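Local coordinates for glutaconate CoA-transferase subunit A (Acidaminococcus fermentans, PDB 1POI), which catalyses the transfer of the CoA moiety from acetyl-CoA to glutaconate, (R)-2-hydroxyglutarate and related compounds, a step in glutamate degradation by the hydroxyglutarate pathway, at residues L6-I20 with A33-T47. Sequence-based numbering, arbitrary orientation.
Sequences LKDAIAKYVHSGDHI and AAVFEILRQGITDLT
Helix packing and parallel strand pairing meet here around the beta-alpha-beta unit of strand 19-22, helix 32-40 and strand 46-49, part of a Rossmann-like parallel sheet; helix 6-13, just before the unit in the chain, packs on its helix. The axes of the helical segments 6-13 and 33-40 approach to 9.9 Å and cross at -63°. Ile-10 is central, and its branches touch both the helix and the loop after it: CD1 meets the small methyl of Ala-34, with CG1 of Ile-38 beside it, while CG2 lies 3.8 Å from Ile-43 CD1. Leu-6 extends the apolar contact, CD2 reaching CB of Ala-33, and its other neighbours include Val-238 of strand 236-239.

Glu-37 packs its aliphatic CB and CG on Ile-10 and sends its carboxylate to the lysine side, the chain leaving CA opposite the backbone N (chi1 -166°) and bending at chi2. Lys-7 crosses it at about a right angle, bent at its last two torsions to bring NZ within 2.9 Å of OE2 on the syn side. The anti lone pair of the same OE2 receives Gln-41 NE2 at 3.1 Å, and Arg-40 NH1 makes a salt bridge to OE1, so both carboxylate oxygens are engaged. Gln-41 NE2 also donates to Lys-7 O, which already accepts the helical bond from Ala-11 N.

After Gly-42, whose positive phi completes a Schellman motif, the chain heads for the sheet. The short Ser-16 side chain holds OG beside its own backbone N (chi1 -50°), where it accepts from Thr-44 N at 3.1 Å. At Gly-17 a CB would jam against the preceding carbonyl O, which calls for glycine. His-19 and Thr-47 then form a parallel bridge: Thr-47 N donates to Asp-18 O at 3.0 Å, and Thr-47 O accepts from Ile-20 N at 2.8 Å, with an N-H...O angle of 155°.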
ATOM      1  N   LEU A   6       7.723   1.573 -30.676  1.00 16.39           N
ATOM      2  CA  LEU A   6       8.412   0.296 -30.753  1.00 17.82           C
ATOM      3  C   LEU A   6       9.078   0.091 -32.105  1.00 22.20           C
ATOM      4  O   LEU A   6       9.949  -0.770 -32.231  1.00 26.16           O
ATOM      5  CB  LEU A   6       7.469  -0.872 -30.412  1.00 12.45           C
ATOM      6  CG  LEU A   6       8.111  -2.261 -30.447  1.00 11.48           C
ATOM      7  CD1 LEU A   6       9.277  -2.297 -29.506  1.00 14.86           C
ATOM      8  CD2 LEU A   6       7.137  -3.359 -30.104  1.00 12.81           C
ATOM      9  N   LYS A   7       8.678   0.860 -33.121  1.00 25.36           N
ATOM     10  CA  LYS A   7       9.294   0.714 -34.446  1.00 26.95           C
ATOM     11  C   LYS A   7      10.606   1.470 -34.458  1.00 23.69           C
ATOM     12  O   LYS A   7      11.662   0.913 -34.769  1.00 21.28           O
ATOM     13  CB  LYS A   7       8.394   1.236 -35.573  1.00 33.95           C
ATOM     14  CG  LYS A   7       9.084   1.183 -36.950  1.00 37.17           C
ATOM     15  CD  LYS A   7       8.154   1.508 -38.107  1.00 40.76           C
ATOM     16  CE  LYS A   7       7.166   0.370 -38.396  1.00 44.21           C
ATOM     17  NZ  LYS A   7       7.793  -0.936 -38.793  1.00 43.04           N
ATOM     18  N   ASP A   8      10.524   2.737 -34.082  1.00 21.31           N
ATOM     19  CA  ASP A   8      11.686   3.594 -34.009  1.00 22.83           C
ATOM     20  C   ASP A   8      12.775   2.998 -33.106  1.00 25.20           C
ATOM     21  O   ASP A   8      13.914   2.776 -33.547  1.00 29.49           O
ATOM     22  CB  ASP A   8      11.270   4.974 -33.516  1.00 20.37           C
ATOM     23  CG  ASP A   8      10.357   5.699 -34.504  1.00 25.59           C
ATOM     24  OD1 ASP A   8      10.392   5.396 -35.729  1.00 27.11           O
ATOM     25  OD2 ASP A   8       9.606   6.595 -34.057  1.00 30.78           O
ATOM     26  N   ALA A   9      12.398   2.648 -31.880  1.00 24.19           N
ATOM     27  CA  ALA A   9      13.331   2.085 -30.914  1.00 20.91           C
ATOM     28  C   ALA A   9      14.048   0.858 -31.435  1.00 18.27           C
ATOM     29  O   ALA A   9      15.264   0.792 -31.431  1.00 20.12           O
ATOM     30  CB  ALA A   9      12.612   1.769 -29.619  1.00 21.20           C
ATOM     31  N   ILE A  10      13.298  -0.125 -31.884  1.00 18.87           N
ATOM     32  CA  ILE A  10      13.901  -1.345 -32.412  1.00 19.66           C
ATOM     33  C   ILE A  10      14.888  -1.098 -33.568  1.00 23.14           C
ATOM     34  O   ILE A  10      15.928  -1.763 -33.667  1.00 24.75           O
ATOM     35  CB  ILE A  10      12.793  -2.303 -32.866  1.00 13.70           C
ATOM     36  CG1 ILE A  10      12.107  -2.891 -31.625  1.00 14.87           C
ATOM     37  CG2 ILE A  10      13.335  -3.334 -33.852  1.00  6.56           C
ATOM     38  CD1 ILE A  10      12.963  -3.914 -30.809  1.00 17.02           C
ATOM     39  N   ALA A  11      14.532  -0.161 -34.445  1.00 25.08           N
ATOM     40  CA  ALA A  11      15.346   0.182 -35.607  1.00 25.62           C
ATOM     41  C   ALA A  11      16.666   0.822 -35.205  1.00 26.56           C
ATOM     42  O   ALA A  11      17.715   0.535 -35.783  1.00 27.46           O
ATOM     43  CB  ALA A  11      14.586   1.120 -36.498  1.00 24.37           C
ATOM     44  N   LYS A  12      16.586   1.727 -34.236  1.00 25.52           N
ATOM     45  CA  LYS A  12      17.746   2.437 -33.733  1.00 23.16           C
ATOM     46  C   LYS A  12      18.696   1.580 -32.904  1.00 20.67           C
ATOM     47  O   LYS A  12      19.882   1.510 -33.212  1.00 25.01           O
ATOM     48  CB  LYS A  12      17.295   3.656 -32.936  1.00 23.85           C
ATOM     49  CG  LYS A  12      18.420   4.508 -32.425  1.00 29.80           C
ATOM     50  CD  LYS A  12      17.886   5.842 -31.911  1.00 36.09           C
ATOM     51  CE  LYS A  12      19.010   6.769 -31.428  1.00 39.32           C
ATOM     52  NZ  LYS A  12      18.495   8.134 -31.071  1.00 42.22           N
ATOM     53  N   TYR A  13      18.187   0.875 -31.898  1.00 18.13           N
ATOM     54  CA  TYR A  13      19.057   0.074 -31.030  1.00 12.28           C
ATOM     55  C   TYR A  13      19.269  -1.392 -31.375  1.00 11.44           C
ATOM     56  O   TYR A  13      20.063  -2.051 -30.700  1.00 12.74           O
ATOM     57  CB  TYR A  13      18.613   0.195 -29.573  1.00  8.07           C
ATOM     58  CG  TYR A  13      18.480   1.613 -29.119  1.00  7.63           C
ATOM     59  CD1 TYR A  13      19.601   2.345 -28.730  1.00 11.56           C
ATOM     60  CD2 TYR A  13      17.258   2.257 -29.154  1.00  6.76           C
ATOM     61  CE1 TYR A  13      19.510   3.697 -28.390  1.00  9.16           C
ATOM     62  CE2 TYR A  13      17.149   3.614 -28.813  1.00  8.71           C
ATOM     63  CZ  TYR A  13      18.283   4.321 -28.436  1.00 11.84           C
ATOM     64  OH  TYR A  13      18.197   5.658 -28.106  1.00 16.46           O
ATOM     65  N   VAL A  14      18.550  -1.942 -32.355  1.00  7.98           N
ATOM     66  CA  VAL A  14      18.766  -3.350 -32.699  1.00  7.49           C
ATOM     67  C   VAL A  14      19.216  -3.412 -34.146  1.00  9.94           C
ATOM     68  O   VAL A  14      18.726  -2.638 -34.992  1.00 11.64           O
ATOM     69  CB  VAL A  14      17.514  -4.232 -32.465  1.00  6.47           C
ATOM     70  CG1 VAL A  14      17.924  -5.711 -32.243  1.00  2.00           C
ATOM     71  CG2 VAL A  14      16.749  -3.726 -31.248  1.00  6.95           C
ATOM     72  N   HIS A  15      20.169  -4.312 -34.416  1.00  8.07           N
ATOM     73  CA  HIS A  15      20.790  -4.477 -35.741  1.00  6.40           C
ATOM     74  C   HIS A  15      21.158  -5.928 -35.949  1.00  7.61           C
ATOM     75  O   HIS A  15      21.485  -6.634 -34.988  1.00  7.50           O
ATOM     76  CB  HIS A  15      22.124  -3.695 -35.814  1.00  3.63           C
ATOM     77  CG  HIS A  15      22.036  -2.285 -35.322  1.00  4.96           C
ATOM     78  ND1 HIS A  15      21.443  -1.274 -36.048  1.00  7.27           N
ATOM     79  CD2 HIS A  15      22.408  -1.728 -34.146  1.00 10.17           C
ATOM     80  CE1 HIS A  15      21.440  -0.158 -35.340  1.00  6.17           C
ATOM     81  NE2 HIS A  15      22.020  -0.406 -34.180  1.00 13.70           N
ATOM     82  N   SER A  16      21.170  -6.362 -37.204  1.00  7.20           N
ATOM     83  CA  SER A  16      21.564  -7.729 -37.506  1.00 10.15           C
ATOM     84  C   SER A  16      23.014  -7.835 -37.025  1.00 12.11           C
ATOM     85  O   SER A  16      23.711  -6.816 -36.935  1.00 13.60           O
ATOM     86  CB  SER A  16      21.491  -7.986 -39.009  1.00 10.37           C
ATOM     87  OG  SER A  16      20.247  -7.574 -39.532  1.00 16.02           O
ATOM     88  N   GLY A  17      23.489  -9.047 -36.764  1.00 13.35           N
ATOM     89  CA  GLY A  17      24.846  -9.198 -36.257  1.00 12.73           C
ATOM     90  C   GLY A  17      24.865  -9.213 -34.726  1.00 11.21           C
ATOM     91  O   GLY A  17      25.523 -10.064 -34.108  1.00  8.74           O
ATOM     92  N   ASP A  18      24.085  -8.321 -34.114  1.00  8.98           N
ATOM     93  CA  ASP A  18      23.992  -8.198 -32.663  1.00  7.12           C
ATOM     94  C   ASP A  18      23.894  -9.448 -31.811  1.00  9.49           C
ATOM     95  O   ASP A  18      23.274 -10.449 -32.190  1.00 12.11           O
ATOM     96  CB  ASP A  18      22.802  -7.350 -32.306  1.00  6.54           C
ATOM     97  CG  ASP A  18      23.077  -5.923 -32.443  1.00 13.83           C
ATOM     98  OD1 ASP A  18      24.241  -5.538 -32.270  1.00 23.49           O
ATOM     99  OD2 ASP A  18      22.131  -5.164 -32.690  1.00 22.74           O
ATOM    100  N   HIS A  19      24.507  -9.360 -30.638  1.00 11.07           N
ATOM    101  CA  HIS A  19      24.463 -10.404 -29.621  1.00 14.94           C
ATOM    102  C   HIS A  19      23.381  -9.814 -28.735  1.00 18.00           C
ATOM    103  O   HIS A  19      23.622  -8.778 -28.091  1.00 18.16           O
ATOM    104  CB  HIS A  19      25.760 -10.438 -28.809  1.00 14.21           C
ATOM    105  CG  HIS A  19      25.751 -11.434 -27.687  1.00 14.73           C
ATOM    106  ND1 HIS A  19      24.945 -11.306 -26.576  1.00 15.53           N
ATOM    107  CD2 HIS A  19      26.463 -12.578 -27.506  1.00 13.98           C
ATOM    108  CE1 HIS A  19      25.162 -12.329 -25.761  1.00 16.06           C
ATOM    109  NE2 HIS A  19      26.078 -13.114 -26.303  1.00  7.25           N
ATOM    110  N   ILE A  20      22.186 -10.409 -28.758  1.00 19.13           N
ATOM    111  CA  ILE A  20      21.057  -9.909 -27.962  1.00 18.25           C
ATOM    112  C   ILE A  20      20.781 -10.789 -26.755  1.00 17.37           C
ATOM    113  O   ILE A  20      21.322 -11.897 -26.624  1.00 16.26           O
ATOM    114  CB  ILE A  20      19.724  -9.899 -28.765  1.00 19.07           C
ATOM    115  CG1 ILE A  20      19.418 -11.299 -29.292  1.00 18.11           C
ATOM    116  CG2 ILE A  20      19.751  -8.871 -29.866  1.00 17.29           C
ATOM    117  CD1 ILE A  20      18.053 -11.406 -29.881  1.00 22.11           C
ATOM    118  N   ALA A  33       5.844  -8.294 -27.773  1.00 13.10           N
ATOM    119  CA  ALA A  33       5.581  -7.204 -28.723  1.00 15.77           C
ATOM    120  C   ALA A  33       6.842  -6.898 -29.522  1.00 17.03           C
ATOM    121  O   ALA A  33       6.815  -6.869 -30.753  1.00 17.46           O
ATOM    122  CB  ALA A  33       5.106  -5.956 -28.009  1.00 14.45           C
ATOM    123  N   ALA A  34       7.958  -6.798 -28.798  1.00 19.88           N
ATOM    124  CA  ALA A  34       9.274  -6.510 -29.357  1.00 18.63           C
ATOM    125  C   ALA A  34       9.746  -7.612 -30.286  1.00 17.25           C
ATOM    126  O   ALA A  34      10.166  -7.331 -31.403  1.00 20.43           O
ATOM    127  CB  ALA A  34      10.286  -6.314 -28.244  1.00 17.17           C
ATOM    128  N   VAL A  35       9.725  -8.857 -29.827  1.00 14.44           N
ATOM    129  CA  VAL A  35      10.169  -9.947 -30.677  1.00 10.49           C
ATOM    130  C   VAL A  35       9.401  -9.926 -31.993  1.00 12.31           C
ATOM    131  O   VAL A  35       9.880 -10.396 -33.025  1.00 13.42           O
ATOM    132  CB  VAL A  35      10.045 -11.292 -29.967  1.00  7.29           C
ATOM    133  CG1 VAL A  35      10.113 -12.458 -30.964  1.00  8.05           C
ATOM    134  CG2 VAL A  35      11.161 -11.418 -28.979  1.00  6.16           C
ATOM    135  N   PHE A  36       8.229  -9.318 -31.982  1.00 11.81           N
ATOM    136  CA  PHE A  36       7.466  -9.241 -33.207  1.00 12.56           C
ATOM    137  C   PHE A  36       8.082  -8.251 -34.169  1.00 10.81           C
ATOM    138  O   PHE A  36       8.197  -8.544 -35.346  1.00 11.84           O
ATOM    139  CB  PHE A  36       6.003  -8.885 -32.933  1.00 13.06           C
ATOM    140  CG  PHE A  36       5.119 -10.079 -32.779  1.00 13.60           C
ATOM    141  CD1 PHE A  36       5.650 -11.298 -32.372  1.00 12.31           C
ATOM    142  CD2 PHE A  36       3.757  -9.998 -33.069  1.00 16.21           C
ATOM    143  CE1 PHE A  36       4.846 -12.434 -32.259  1.00 14.98           C
ATOM    144  CE2 PHE A  36       2.941 -11.135 -32.962  1.00 15.47           C
ATOM    145  CZ  PHE A  36       3.492 -12.355 -32.555  1.00 15.00           C
ATOM    146  N   GLU A  37       8.494  -7.093 -33.664  1.00 11.54           N
ATOM    147  CA  GLU A  37       9.090  -6.046 -34.490  1.00 13.37           C
ATOM    148  C   GLU A  37      10.478  -6.468 -35.025  1.00 15.25           C
ATOM    149  O   GLU A  37      10.848  -6.149 -36.160  1.00 16.61           O
ATOM    150  CB  GLU A  37       9.173  -4.742 -33.712  1.00 10.09           C
ATOM    151  CG  GLU A  37       9.465  -3.548 -34.587  1.00 18.50           C
ATOM    152  CD  GLU A  37       8.245  -3.003 -35.332  1.00 25.73           C
ATOM    153  OE1 GLU A  37       7.098  -3.431 -35.045  1.00 24.83           O
ATOM    154  OE2 GLU A  37       8.435  -2.102 -36.187  1.00 26.87           O
ATOM    155  N   ILE A  38      11.240  -7.195 -34.222  1.00 11.24           N
ATOM    156  CA  ILE A  38      12.527  -7.680 -34.672  1.00 11.66           C
ATOM    157  C   ILE A  38      12.257  -8.466 -35.958  1.00 14.79           C
ATOM    158  O   ILE A  38      12.783  -8.134 -37.021  1.00 20.47           O
ATOM    159  CB  ILE A  38      13.186  -8.563 -33.589  1.00  9.95           C
ATOM    160  CG1 ILE A  38      13.828  -7.677 -32.516  1.00  7.98           C
ATOM    161  CG2 ILE A  38      14.182  -9.510 -34.191  1.00  9.91           C
ATOM    162  CD1 ILE A  38      14.349  -8.444 -31.279  1.00  8.65           C
ATOM    163  N   LEU A  39      11.363  -9.443 -35.893  1.00 18.23           N
ATOM    164  CA  LEU A  39      11.017 -10.245 -37.080  1.00 21.14           C
ATOM    165  C   LEU A  39      10.495  -9.383 -38.228  1.00 22.92           C
ATOM    166  O   LEU A  39      10.999  -9.430 -39.359  1.00 22.73           O
ATOM    167  CB  LEU A  39       9.941 -11.274 -36.742  1.00 18.05           C
ATOM    168  CG  LEU A  39      10.413 -12.495 -35.987  1.00 15.42           C
ATOM    169  CD1 LEU A  39       9.255 -13.433 -35.802  1.00 19.75           C
ATOM    170  CD2 LEU A  39      11.500 -13.165 -36.773  1.00 15.48           C
ATOM    171  N   ARG A  40       9.483  -8.591 -37.907  1.00 22.13           N
ATOM    172  CA  ARG A  40       8.840  -7.706 -38.860  1.00 22.64           C
ATOM    173  C   ARG A  40       9.847  -6.785 -39.542  1.00 21.99           C
ATOM    174  O   ARG A  40       9.589  -6.289 -40.634  1.00 25.18           O
ATOM    175  CB  ARG A  40       7.766  -6.880 -38.129  1.00 23.53           C
ATOM    176  CG  ARG A  40       6.696  -6.239 -38.997  1.00 24.55           C
ATOM    177  CD  ARG A  40       5.666  -5.491 -38.162  1.00 22.81           C
ATOM    178  NE  ARG A  40       4.899  -6.426 -37.348  1.00 29.61           N
ATOM    179  CZ  ARG A  40       4.596  -6.240 -36.066  1.00 29.62           C
ATOM    180  NH1 ARG A  40       4.984  -5.142 -35.438  1.00 32.29           N
ATOM    181  NH2 ARG A  40       3.937  -7.176 -35.398  1.00 29.34           N
ATOM    182  N   GLN A  41      11.001  -6.563 -38.925  1.00 20.52           N
ATOM    183  CA  GLN A  41      11.976  -5.663 -39.530  1.00 17.75           C
ATOM    184  C   GLN A  41      13.092  -6.307 -40.359  1.00 18.38           C
ATOM    185  O   GLN A  41      13.963  -5.625 -40.886  1.00 18.62           O
ATOM    186  CB  GLN A  41      12.526  -4.695 -38.484  1.00 13.58           C
ATOM    187  CG  GLN A  41      11.555  -3.586 -38.139  1.00  9.17           C
ATOM    188  CD  GLN A  41      12.218  -2.471 -37.399  1.00 14.12           C
ATOM    189  OE1 GLN A  41      13.359  -2.125 -37.687  1.00 19.74           O
ATOM    190  NE2 GLN A  41      11.519  -1.889 -36.441  1.00 14.98           N
ATOM    191  N   GLY A  42      13.029  -7.619 -40.522  1.00 17.92           N
ATOM    192  CA  GLY A  42      14.039  -8.292 -41.296  1.00 15.00           C
ATOM    193  C   GLY A  42      15.351  -8.345 -40.546  1.00 17.42           C
ATOM    194  O   GLY A  42      16.404  -8.609 -41.143  1.00 20.89           O
ATOM    195  N   ILE A  43      15.316  -8.107 -39.240  1.00 16.07           N
ATOM    196  CA  ILE A  43      16.541  -8.161 -38.451  1.00 14.10           C
ATOM    197  C   ILE A  43      16.982  -9.606 -38.447  1.00 14.77           C
ATOM    198  O   ILE A  43      16.141 -10.488 -38.323  1.00 17.58           O
ATOM    199  CB  ILE A  43      16.300  -7.624 -37.069  1.00 11.11           C
ATOM    200  CG1 ILE A  43      16.299  -6.103 -37.167  1.00  8.41           C
ATOM    201  CG2 ILE A  43      17.353  -8.134 -36.105  1.00 14.03           C
ATOM    202  CD1 ILE A  43      15.601  -5.424 -36.057  1.00  9.89           C
ATOM    203  N   THR A  44      18.279  -9.856 -38.627  1.00 14.57           N
ATOM    204  CA  THR A  44      18.753 -11.229 -38.709  1.00 14.95           C
ATOM    205  C   THR A  44      20.192 -11.433 -38.228  1.00 16.72           C
ATOM    206  O   THR A  44      20.861 -10.494 -37.791  1.00 14.43           O
ATOM    207  CB  THR A  44      18.579 -11.711 -40.183  1.00 17.40           C
ATOM    208  OG1 THR A  44      19.175 -13.011 -40.388  1.00 20.26           O
ATOM    209  CG2 THR A  44      19.171 -10.674 -41.148  1.00 15.50           C
ATOM    210  N   ASP A  45      20.660 -12.671 -38.316  1.00 19.15           N
ATOM    211  CA  ASP A  45      22.015 -13.021 -37.917  1.00 25.21           C
ATOM    212  C   ASP A  45      22.335 -12.491 -36.523  1.00 24.57           C
ATOM    213  O   ASP A  45      23.292 -11.746 -36.314  1.00 24.46           O
ATOM    214  CB  ASP A  45      23.043 -12.541 -38.963  1.00 32.37           C
ATOM    215  CG  ASP A  45      23.193 -13.519 -40.135  1.00 38.88           C
ATOM    216  OD1 ASP A  45      23.751 -14.624 -39.919  1.00 40.39           O
ATOM    217  OD2 ASP A  45      22.760 -13.189 -41.274  1.00 43.71           O
ATOM    218  N   LEU A  46      21.466 -12.858 -35.591  1.00 23.98           N
ATOM    219  CA  LEU A  46      21.570 -12.504 -34.187  1.00 16.21           C
ATOM    220  C   LEU A  46      22.180 -13.694 -33.451  1.00 14.66           C
ATOM    221  O   LEU A  46      22.048 -14.853 -33.877  1.00 16.21           O
ATOM    222  CB  LEU A  46      20.163 -12.280 -33.645  1.00 15.79           C
ATOM    223  CG  LEU A  46      19.426 -10.944 -33.751  1.00 14.70           C
ATOM    224  CD1 LEU A  46      19.938 -10.101 -34.887  1.00 11.44           C
ATOM    225  CD2 LEU A  46      17.929 -11.231 -33.884  1.00 12.60           C
ATOM    226  N   THR A  47      22.894 -13.407 -32.376  1.00 10.99           N
ATOM    227  CA  THR A  47      23.472 -14.455 -31.538  1.00  8.70           C
ATOM    228  C   THR A  47      22.917 -14.078 -30.162  1.00  6.46           C
ATOM    229  O   THR A  47      22.443 -12.940 -29.958  1.00  2.44           O
ATOM    230  CB  THR A  47      25.069 -14.443 -31.557  1.00  8.95           C
ATOM    231  OG1 THR A  47      25.557 -15.054 -32.754  1.00 14.01           O
ATOM    232  CG2 THR A  47      25.663 -15.224 -30.422  1.00  5.29           C
TER